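Local coordinates for protein polyprenyl synthetase (Zymomonas mobilis subsp. mobilis, PDB 4KKM) that probably catalyses the metal-dependent chain-elongating condensation of isopentenyl diphosphate with allylic diphosphates, yielding farnesyl-type prenyl diphosphates, at residues M23-M31 / D306-Y314; I38-V48 / M60-R70. All coordinates share one frame; numbering follows the deposited sequence.

Interaction 1. Residues M23-M31 / D306-Y314; sequences MAVNLKTMM and DYLRSIARY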
loop_
_atom_site.group_PDB
_atom_site.type_symbol
_atom_site.label_atom_id
_atom_site.label_comp_id
_atom_site.label_asym_id
_atom_site.label_seq_id
_atom_site.Cartn_x
_atom_site.Cartn_y
_atom_site.Cartn_z
ATOM N N MET B 23 -30.138 1.100 -22.842
ATOM C CA MET B 23 -28.940 1.580 -22.166
ATOM C C MET B 23 -28.563 0.616 -21.049
ATOM O O MET B 23 -27.390 0.289 -20.869
ATOM C CB MET B 23 -29.148 2.993 -21.616
ATOM C CG MET B 23 -28.765 4.095 -22.594
ATOM S SD MET B 23 -29.183 5.760 -22.031
ATOM C CE MET B 23 -28.127 5.942 -20.593
ATOM N N ALA B 24 -29.573 0.146 -20.323
ATOM C CA ALA B 24 -29.381 -0.850 -19.273
ATOM C C ALA B 24 -28.985 -2.205 -19.861
ATOM O O ALA B 24 -28.347 -3.021 -19.191
ATOM C CB ALA B 24 -30.644 -0.982 -18.427
ATOM N N VAL B 25 -29.371 -2.441 -21.113
ATOM C CA VAL B 25 -29.047 -3.689 -21.800
ATOM C C VAL B 25 -27.568 -3.738 -22.171
ATOM O O VAL B 25 -26.895 -4.753 -21.964
ATOM C CB VAL B 25 -29.914 -3.884 -23.067
ATOM C CG1 VAL B 25 -29.373 -5.022 -23.924
ATOM C CG2 VAL B 25 -31.364 -4.135 -22.682
ATOM N N ASN B 26 -27.063 -2.637 -22.716
ATOM C CA ASN B 26 -25.643 -2.539 -23.013
ATOM C C ASN B 26 -24.828 -2.486 -21.727
ATOM O O ASN B 26 -23.719 -3.019 -21.667
ATOM C CB ASN B 26 -25.351 -1.318 -23.884
ATOM C CG ASN B 26 -26.066 -1.373 -25.223
ATOM O OD1 ASN B 26 -27.098 -0.727 -25.417
ATOM N ND2 ASN B 26 -25.520 -2.146 -26.156
ATOM N N LEU B 27 -25.382 -1.845 -20.699
ATOM C CA LEU B 27 -24.713 -1.775 -19.400
ATOM C C LEU B 27 -24.481 -3.161 -18.812
ATOM O O LEU B 27 -23.375 -3.472 -18.370
ATOM C CB LEU B 27 -25.496 -0.914 -18.402
ATOM C CG LEU B 27 -24.844 -0.862 -17.015
ATOM C CD1 LEU B 27 -23.406 -0.342 -17.111
ATOM C CD2 LEU B 27 -25.652 -0.022 -16.036
ATOM N N LYS B 28 -25.522 -3.990 -18.804
ATOM C CA LYS B 28 -25.398 -5.353 -18.296
ATOM C C LYS B 28 -24.316 -6.115 -19.055
ATOM O O LYS B 28 -23.517 -6.838 -18.458
ATOM C CB LYS B 28 -26.724 -6.109 -18.406
ATOM C CG LYS B 28 -26.734 -7.427 -17.636
ATOM C CD LYS B 28 -27.756 -8.409 -18.188
ATOM C CE LYS B 28 -28.039 -9.515 -17.181
ATOM N NZ LYS B 28 -27.924 -10.880 -17.772
ATOM N N THR B 29 -24.302 -5.949 -20.373
ATOM C CA THR B 29 -23.305 -6.599 -21.215
ATOM C C THR B 29 -21.896 -6.136 -20.855
ATOM O O THR B 29 -20.994 -6.955 -20.669
ATOM C CB THR B 29 -23.575 -6.348 -22.713
ATOM O OG1 THR B 29 -24.682 -7.152 -23.138
ATOM C CG2 THR B 29 -22.356 -6.712 -23.543
ATOM N N MET B 30 -21.711 -4.825 -20.742
ATOM C CA MET B 30 -20.411 -4.291 -20.345
ATOM C C MET B 30 -19.985 -4.834 -18.981
ATOM O O MET B 30 -18.822 -5.185 -18.781
ATOM C CB MET B 30 -20.411 -2.755 -20.344
ATOM C CG MET B 30 -19.103 -2.143 -19.830
ATOM S SD MET B 30 -19.047 -0.335 -19.851
ATOM C CE MET B 30 -18.348 -0.047 -21.471
ATOM N N MET B 31 -20.935 -4.924 -18.055
ATOM C CA MET B 31 -20.641 -5.405 -16.706
ATOM C C MET B 31 -20.127 -6.843 -16.710
ATOM O O MET B 31 -19.119 -7.151 -16.072
ATOM C CB MET B 31 -21.870 -5.276 -15.799
ATOM C CG MET B 31 -22.184 -3.850 -15.385
ATOM S SD MET B 31 -23.693 -3.675 -14.413
ATOM C CE MET B 31 -23.238 -4.540 -12.913
ATOM N N ASP B 306 -23.012 7.408 -22.251
ATOM C CA ASP B 306 -24.226 6.677 -21.881
ATOM C C ASP B 306 -23.999 5.618 -20.796
ATOM O O ASP B 306 -24.878 5.380 -19.967
ATOM C CB ASP B 306 -24.902 6.053 -23.107
ATOM C CG ASP B 306 -25.735 7.057 -23.887
ATOM O OD1 ASP B 306 -26.029 8.147 -23.343
ATOM O OD2 ASP B 306 -26.104 6.749 -25.040
ATOM N N TYR B 307 -22.825 4.992 -20.796
ATOM C CA TYR B 307 -22.497 4.004 -19.772
ATOM C C TYR B 307 -22.476 4.623 -18.384
ATOM O O TYR B 307 -23.116 4.118 -17.460
ATOM C CB TYR B 307 -21.162 3.325 -20.076
ATOM C CG TYR B 307 -21.232 2.404 -21.265
ATOM C CD1 TYR B 307 -22.060 1.288 -21.250
ATOM C CD2 TYR B 307 -20.482 2.650 -22.407
ATOM C CE1 TYR B 307 -22.136 0.438 -22.334
ATOM C CE2 TYR B 307 -20.553 1.808 -23.501
ATOM C CZ TYR B 307 -21.379 0.702 -23.457
ATOM O OH TYR B 307 -21.451 -0.142 -24.538
ATOM N N LEU B 308 -21.742 5.722 -18.241
ATOM C CA LEU B 308 -21.721 6.471 -16.988
ATOM C C LEU B 308 -23.120 6.935 -16.581
ATOM O O LEU B 308 -23.476 6.896 -15.406
ATOM C CB LEU B 308 -20.774 7.669 -17.091
ATOM C CG LEU B 308 -19.277 7.345 -17.041
ATOM C CD1 LEU B 308 -18.454 8.622 -17.183
ATOM C CD2 LEU B 308 -18.904 6.579 -15.758
ATOM N N ARG B 309 -23.908 7.372 -17.556
ATOM C CA ARG B 309 -25.282 7.786 -17.282
ATOM C C ARG B 309 -26.110 6.627 -16.717
ATOM O O ARG B 309 -26.783 6.780 -15.698
ATOM C CB ARG B 309 -25.937 8.389 -18.533
ATOM C CG ARG B 309 -25.323 9.722 -18.965
ATOM C CD ARG B 309 -26.038 10.347 -20.167
ATOM N NE ARG B 309 -25.387 11.592 -20.579
ATOM C CZ ARG B 309 -24.718 11.757 -21.719
ATOM N NH1 ARG B 309 -24.623 10.764 -22.595
ATOM N NH2 ARG B 309 -24.156 12.927 -21.988
ATOM N N SER B 310 -26.034 5.468 -17.372
ATOM C CA SER B 310 -26.729 4.263 -16.915
ATOM C C SER B 310 -26.273 3.814 -15.532
ATOM O O SER B 310 -27.083 3.373 -14.711
ATOM C CB SER B 310 -26.523 3.116 -17.906
ATOM O OG SER B 310 -27.229 3.358 -19.106
ATOM N N ILE B 311 -24.970 3.919 -15.285
ATOM C CA ILE B 311 -24.403 3.503 -14.012
ATOM C C ILE B 311 -24.991 4.331 -12.881
ATOM O O ILE B 311 -25.378 3.784 -11.853
ATOM C CB ILE B 311 -22.858 3.592 -14.014
ATOM C CG1 ILE B 311 -22.274 2.480 -14.885
ATOM C CG2 ILE B 311 -22.305 3.511 -12.591
ATOM C CD1 ILE B 311 -20.815 2.677 -15.222
ATOM N N ALA B 312 -25.092 5.642 -13.094
ATOM C CA ALA B 312 -25.676 6.539 -12.102
ATOM C C ALA B 312 -27.128 6.170 -11.782
ATOM O O ALA B 312 -27.529 6.131 -10.614
ATOM C CB ALA B 312 -25.586 7.989 -12.573
ATOM N N ARG B 313 -27.908 5.894 -12.820
ATOM C CA ARG B 313 -29.298 5.490 -12.635
ATOM C C ARG B 313 -29.362 4.132 -11.934
ATOM O O ARG B 313 -30.234 3.888 -11.098
ATOM C CB ARG B 313 -30.029 5.446 -13.980
ATOM C CG ARG B 313 -29.994 6.772 -14.735
ATOM C CD ARG B 313 -31.092 6.875 -15.788
ATOM N NE ARG B 313 -31.075 8.166 -16.476
ATOM C CZ ARG B 313 -31.571 9.290 -15.966
ATOM N NH1 ARG B 313 -32.113 9.287 -14.754
ATOM N NH2 ARG B 313 -31.517 10.422 -16.658
ATOM N N TYR B 314 -28.415 3.263 -12.274
ATOM C CA TYR B 314 -28.301 1.936 -11.677
ATOM C C TYR B 314 -28.059 2.015 -10.171
ATOM O O TYR B 314 -28.561 1.193 -9.405
ATOM C CB TYR B 314 -27.165 1.178 -12.363
ATOM C CG TYR B 314 -26.838 -0.170 -11.775
ATOM C CD1 TYR B 314 -27.813 -1.150 -11.645
ATOM C CD2 TYR B 314 -25.543 -0.477 -11.375
ATOM C CE1 TYR B 314 -27.513 -2.391 -11.118
ATOM C CE2 TYR B 314 -25.232 -1.716 -10.847
ATOM C CZ TYR B 314 -26.222 -2.669 -10.722
ATOM O OH TYR B 314 -25.927 -3.905 -10.199
HETATM O O HOH W 1 -25.654 2.213 -21.439
#

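Interaction 2. Residues I38-V48 / M60-R70; sequences IDRLFAEQLPV and MRYAAIGGGKR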
loop_
_atom_site.group_PDB
_atom_site.type_symbol
_atom_site.label_atom_id
_atom_site.label_comp_id
_atom_site.label_asym_id
_atom_site.label_seq_id
_atom_site.Cartn_x
_atom_site.Cartn_y
_atom_site.Cartn_z
ATOM N N ILE B 38 -11.573 -8.695 -15.673
ATOM C CA ILE B 38 -10.902 -8.454 -14.397
ATOM C C ILE B 38 -10.481 -9.778 -13.770
ATOM O O ILE B 38 -9.394 -9.874 -13.212
ATOM C CB ILE B 38 -11.773 -7.605 -13.433
ATOM C CG1 ILE B 38 -11.904 -6.179 -13.978
ATOM C CG2 ILE B 38 -11.172 -7.566 -12.014
ATOM C CD1 ILE B 38 -10.569 -5.451 -14.118
ATOM N N ASP B 39 -11.321 -10.810 -13.897
ATOM C CA ASP B 39 -10.939 -12.153 -13.432
ATOM C C ASP B 39 -9.716 -12.696 -14.176
ATOM O O ASP B 39 -8.794 -13.244 -13.558
ATOM C CB ASP B 39 -12.100 -13.149 -13.548
ATOM C CG ASP B 39 -13.051 -13.085 -12.364
ATOM O OD1 ASP B 39 -12.738 -12.410 -11.362
ATOM O OD2 ASP B 39 -14.118 -13.726 -12.428
ATOM N N ARG B 40 -9.716 -12.552 -15.498
ATOM C CA ARG B 40 -8.572 -12.948 -16.311
ATOM C C ARG B 40 -7.304 -12.215 -15.884
ATOM O O ARG B 40 -6.241 -12.819 -15.735
ATOM C CB ARG B 40 -8.832 -12.676 -17.796
ATOM C CG ARG B 40 -7.549 -12.649 -18.630
ATOM C CD ARG B 40 -7.811 -12.440 -20.117
ATOM N NE ARG B 40 -8.468 -11.163 -20.394
ATOM C CZ ARG B 40 -7.831 -10.007 -20.552
ATOM N NH1 ARG B 40 -6.509 -9.954 -20.457
ATOM N NH2 ARG B 40 -8.517 -8.902 -20.803
ATOM N N LEU B 41 -7.422 -10.908 -15.690
ATOM C CA LEU B 41 -6.263 -10.082 -15.382
ATOM C C LEU B 41 -5.660 -10.406 -14.008
ATOM O O LEU B 41 -4.437 -10.478 -13.861
ATOM C CB LEU B 41 -6.627 -8.595 -15.505
ATOM C CG LEU B 41 -6.904 -8.135 -16.939
ATOM C CD1 LEU B 41 -7.509 -6.736 -16.964
ATOM C CD2 LEU B 41 -5.629 -8.185 -17.767
ATOM N N PHE B 42 -6.513 -10.606 -13.008
ATOM C CA PHE B 42 -6.030 -10.966 -11.679
ATOM C C PHE B 42 -5.351 -12.332 -11.702
ATOM O O PHE B 42 -4.305 -12.523 -11.083
ATOM C CB PHE B 42 -7.167 -10.966 -10.651
ATOM C CG PHE B 42 -7.327 -9.664 -9.909
ATOM C CD1 PHE B 42 -6.286 -9.142 -9.160
ATOM C CD2 PHE B 42 -8.528 -8.974 -9.950
ATOM C CE1 PHE B 42 -6.439 -7.950 -8.466
ATOM C CE2 PHE B 42 -8.689 -7.788 -9.258
ATOM C CZ PHE B 42 -7.640 -7.274 -8.517
ATOM N N ALA B 43 -5.949 -13.275 -12.427
ATOM C CA ALA B 43 -5.411 -14.629 -12.518
ATOM C C ALA B 43 -4.007 -14.605 -13.103
ATOM O O ALA B 43 -3.116 -15.306 -12.628
ATOM C CB ALA B 43 -6.324 -15.514 -13.367
ATOM N N GLU B 44 -3.816 -13.779 -14.128
ATOM C CA GLU B 44 -2.528 -13.647 -14.794
ATOM C C GLU B 44 -1.502 -12.922 -13.928
ATOM O O GLU B 44 -0.302 -13.191 -14.007
ATOM C CB GLU B 44 -2.703 -12.905 -16.119
ATOM C CG GLU B 44 -1.427 -12.725 -16.921
ATOM C CD GLU B 44 -1.690 -12.161 -18.307
ATOM O OE1 GLU B 44 -2.627 -11.344 -18.454
ATOM O OE2 GLU B 44 -0.966 -12.547 -19.252
ATOM N N GLN B 45 -1.988 -11.996 -13.108
ATOM C CA GLN B 45 -1.137 -11.193 -12.244
ATOM C C GLN B 45 -0.685 -11.969 -11.009
ATOM O O GLN B 45 0.267 -11.576 -10.329
ATOM C CB GLN B 45 -1.890 -9.931 -11.806
ATOM C CG GLN B 45 -1.010 -8.828 -11.259
ATOM C CD GLN B 45 -0.128 -8.217 -12.322
ATOM O OE1 GLN B 45 -0.571 -7.965 -13.441
ATOM N NE2 GLN B 45 1.136 -7.988 -11.984
ATOM N N LEU B 46 -1.369 -13.072 -10.715
ATOM C CA LEU B 46 -1.128 -13.787 -9.460
ATOM C C LEU B 46 -0.789 -15.266 -9.637
ATOM O O LEU B 46 -1.513 -16.130 -9.137
ATOM C CB LEU B 46 -2.342 -13.648 -8.534
ATOM C CG LEU B 46 -2.725 -12.215 -8.133
ATOM C CD1 LEU B 46 -4.073 -12.183 -7.435
ATOM C CD2 LEU B 46 -1.667 -11.600 -7.240
ATOM N N PRO B 47 0.322 -15.565 -10.333
ATOM C CA PRO B 47 0.708 -16.976 -10.433
ATOM C C PRO B 47 1.024 -17.540 -9.052
ATOM O O PRO B 47 1.617 -16.842 -8.230
ATOM C CB PRO B 47 1.971 -16.937 -11.302
ATOM C CG PRO B 47 2.524 -15.568 -11.109
ATOM C CD PRO B 47 1.329 -14.668 -10.928
ATOM N N VAL B 48 0.612 -18.781 -8.803
ATOM C CA VAL B 48 0.787 -19.410 -7.496
ATOM C C VAL B 48 2.154 -20.067 -7.377
ATOM O O VAL B 48 2.448 -21.014 -8.095
ATOM C CB VAL B 48 -0.279 -20.497 -7.255
ATOM C CG1 VAL B 48 -0.046 -21.184 -5.906
ATOM C CG2 VAL B 48 -1.680 -19.899 -7.341
ATOM N N MET B 60 -4.747 -14.159 -1.862
ATOM C CA MET B 60 -4.933 -12.995 -2.725
ATOM C C MET B 60 -5.883 -13.337 -3.870
ATOM O O MET B 60 -6.784 -12.562 -4.199
ATOM C CB MET B 60 -3.590 -12.498 -3.273
ATOM C CG MET B 60 -2.647 -11.925 -2.208
ATOM S SD MET B 60 -0.973 -11.636 -2.824
ATOM C CE MET B 60 -1.206 -10.121 -3.783
ATOM N N ARG B 61 -5.683 -14.507 -4.467
ATOM C CA ARG B 61 -6.523 -14.937 -5.578
ATOM C C ARG B 61 -7.956 -15.181 -5.121
ATOM O O ARG B 61 -8.911 -14.808 -5.801
ATOM C CB ARG B 61 -5.947 -16.203 -6.225
ATOM C CG ARG B 61 -4.664 -15.962 -7.011
ATOM C CD ARG B 61 -3.985 -17.268 -7.418
ATOM N NE ARG B 61 -4.787 -18.027 -8.375
ATOM C CZ ARG B 61 -4.717 -17.888 -9.697
ATOM N NH1 ARG B 61 -3.873 -17.019 -10.239
ATOM N NH2 ARG B 61 -5.500 -18.619 -10.484
ATOM N N TYR B 62 -8.097 -15.830 -3.968
ATOM C CA TYR B 62 -9.416 -16.099 -3.414
ATOM C C TYR B 62 -10.213 -14.811 -3.223
ATOM O O TYR B 62 -11.411 -14.758 -3.513
ATOM C CB TYR B 62 -9.291 -16.838 -2.083
ATOM C CG TYR B 62 -10.618 -17.078 -1.407
ATOM C CD1 TYR B 62 -11.422 -18.152 -1.777
ATOM C CD2 TYR B 62 -11.067 -16.239 -0.399
ATOM C CE1 TYR B 62 -12.634 -18.377 -1.161
ATOM C CE2 TYR B 62 -12.276 -16.453 0.218
ATOM C CZ TYR B 62 -13.054 -17.524 -0.163
ATOM O OH TYR B 62 -14.262 -17.739 0.454
ATOM N N ALA B 63 -9.547 -13.772 -2.734
ATOM C CA ALA B 63 -10.207 -12.494 -2.474
ATOM C C ALA B 63 -10.490 -11.734 -3.759
ATOM O O ALA B 63 -11.569 -11.167 -3.921
ATOM C CB ALA B 63 -9.343 -11.635 -1.558
ATOM N N ALA B 64 -9.512 -11.717 -4.662
ATOM C CA ALA B 64 -9.575 -10.872 -5.859
ATOM C C ALA B 64 -10.351 -11.473 -7.029
ATOM O O ALA B 64 -10.943 -10.739 -7.824
ATOM C CB ALA B 64 -8.171 -10.492 -6.308
ATOM N N ILE B 65 -10.336 -12.798 -7.142
ATOM C CA ILE B 65 -10.946 -13.472 -8.284
ATOM C C ILE B 65 -12.346 -13.985 -7.975
ATOM O O ILE B 65 -12.592 -14.534 -6.901
ATOM C CB ILE B 65 -10.074 -14.649 -8.781
ATOM C CG1 ILE B 65 -8.716 -14.139 -9.263
ATOM C CG2 ILE B 65 -10.778 -15.423 -9.894
ATOM C CD1 ILE B 65 -7.770 -15.253 -9.682
ATOM N N GLY B 66 -13.258 -13.794 -8.925
ATOM C CA GLY B 66 -14.619 -14.278 -8.797
ATOM C C GLY B 66 -15.378 -13.463 -7.774
ATOM O O GLY B 66 -15.875 -14.000 -6.783
ATOM N N GLY B 67 -15.458 -12.158 -8.014
ATOM C CA GLY B 67 -16.104 -11.247 -7.088
ATOM C C GLY B 67 -17.610 -11.411 -7.029
ATOM O O GLY B 67 -18.130 -12.527 -6.986
ATOM N N GLY B 68 -18.321 -10.290 -7.049
ATOM C CA GLY B 68 -17.702 -8.992 -7.233
ATOM C C GLY B 68 -18.287 -8.347 -8.470
ATOM O O GLY B 68 -18.128 -8.851 -9.582
ATOM N N LYS B 69 -18.982 -7.236 -8.273
ATOM C CA LYS B 69 -19.656 -6.562 -9.373
ATOM C C LYS B 69 -18.679 -5.704 -10.167
ATOM O O LYS B 69 -19.012 -5.212 -11.245
ATOM C CB LYS B 69 -20.818 -5.723 -8.842
ATOM C CG LYS B 69 -21.923 -6.562 -8.222
ATOM C CD LYS B 69 -22.940 -5.702 -7.496
ATOM C CE LYS B 69 -23.543 -4.669 -8.426
ATOM N NZ LYS B 69 -23.281 -3.275 -7.968
ATOM N N ARG B 70 -17.472 -5.552 -9.629
ATOM C CA ARG B 70 -16.423 -4.745 -10.248
ATOM C C ARG B 70 -16.928 -3.356 -10.604
ATOM O O ARG B 70 -16.705 -2.868 -11.717
ATOM C CB ARG B 70 -15.876 -5.425 -11.500
ATOM C CG ARG B 70 -15.605 -6.907 -11.347
ATOM C CD ARG B 70 -14.650 -7.188 -10.209
ATOM N NE ARG B 70 -14.139 -8.551 -10.295
ATOM C CZ ARG B 70 -13.249 -9.070 -9.461
ATOM N NH1 ARG B 70 -12.761 -8.335 -8.463
ATOM N NH2 ARG B 70 -12.844 -10.322 -9.632
HETATM O O HOH W 2 -14.958 -10.362 -11.989
HETATM O O HOH W 3 -3.979 -18.552 -13.222
#

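Interaction 1. Residues M23-M31 / D306-Y314
Met30 lies over one face of the Tyr307 ring, with CE 3.5 Å from the ring centroid and only 10° off the normal, so this methyl makes a CH-pi contact above the middle of the ring. SD of Met30 sits over the same face, 3.9 Å from the Tyr307 centroid, and adds a Met-aromatic contact. With CG of Met30 anti to the backbone N (chi1 176°), the extended chain brings SD over the ring, and the bend at chi3 turns CE over its centre. At the edge of Tyr307, near its plane, come the backbone atoms Asn26 O and Leu27 N. An alanine at Tyr307 is likely to leave Met30 without the surface that receives its sulfur and methyl, setting that thioether free to turn. Tyr314 is approached obliquely by Met31, whose SD is 4.8 Å from the Tyr314 centroid, and by Leu27 CD2. Between the two tyrosines, Leu27 forks: CD1 reaches Ile311 CG1 at 3.8 Å, while CD2 rests on Ser310 CB. Met23 crosses Asp306 at about a right angle, its CE 3.4 Å from Asp306 O. No direct hydrogen bond joins the segments; water 1 bridges them, donating to Met23 O at 2.7 Å and bonding Ser310 OG at 3.0 Å. Within 306-314, Asp306 OD1 forms a salt bridge with Arg309 NH1, and Arg309 also bonds Phe301 O. Leu74 of helix 71-80 touches Met30, Met31 and Ile311, adding a third helix to the apolar packing. The short axes pass 9.5 Å apart at -94°, a nearly perpendicular helix crossing in which the chain's N-terminal helix meets its C-terminal helix, within the all-helical isoprenoid synthase fold.

Interaction 2. Residues I38-V48 / M60-R70
Asp39 OD1 takes two donors from residues 60-70, and they reach it from opposite faces of the carboxylate. Gly66 N comes in from above the plane at 2.9 Å, its N-H...O angle of 173° nearly straight, while Arg70 NH2 forms a salt bridge to Asp39 OD1 at 2.7 Å through a more bent bond (138°). Water 2 adds a weak third donor and in turn accepts from Arg70 NE. The Arg70 guanidinium also grips the end of helix 54-64: NH2 bonds Ala64 O at 2.7 Å in the carbonyl plane, NH1 reaches the same oxygen weakly, and NH1 has a second charged partner in Glu98. Each nitrogen of this group therefore has an acceptor. Ile38 CG2 covers one guanidinium face and Gly67 CA the other. The bend in the Arg70 chain at chi2 (-57°) turns the guanidinium toward Asp39 and Ala64 O. Gly66-Arg70 matches the glycine-rich GGKR signature of trans-prenyltransferases, which in relatives contributes to the isopentenyl diphosphate site; here it follows an antiparallel helix pair, with short axes 171° apart. At the other end, Arg61 answers the carbonyls where helix 24-45 runs out. Its NH1 donates to Leu46 O at 2.8 Å, from above the carbonyl plane, and weakly to Ala43 O, while NH2 gives to water 3. Val48 CG2 packs across Arg61 CD at 3.5 Å. Between these polar clusters the Phe42 ring receives Ala64 CB over its centre, 3.6 Å from the centroid, and Ile65 CG1 lies against Phe42 CB.

How the interactions relate
Both contacts use helix 24-45, its start in interaction 1 and its end in interaction 2, with centres 23 Å apart. Neither is fully core: each mixes buried and exposed residues. Interaction 1 is a steep crossing of distant chain ends, built on thioethers and aromatic rings with one bridging water. Interaction 2 joins sequence neighbours as an antiparallel pair and relies on arginines and an aspartate that satisfy carbonyls, an amide and each other around an apolar centre of Phe42, Ala64 and Ile65. Lys174 of the second subunit packs on Leu46 and Met60 there, whereas no other chain touches interaction 1. The two meet where Tyr314 packs against Lys69.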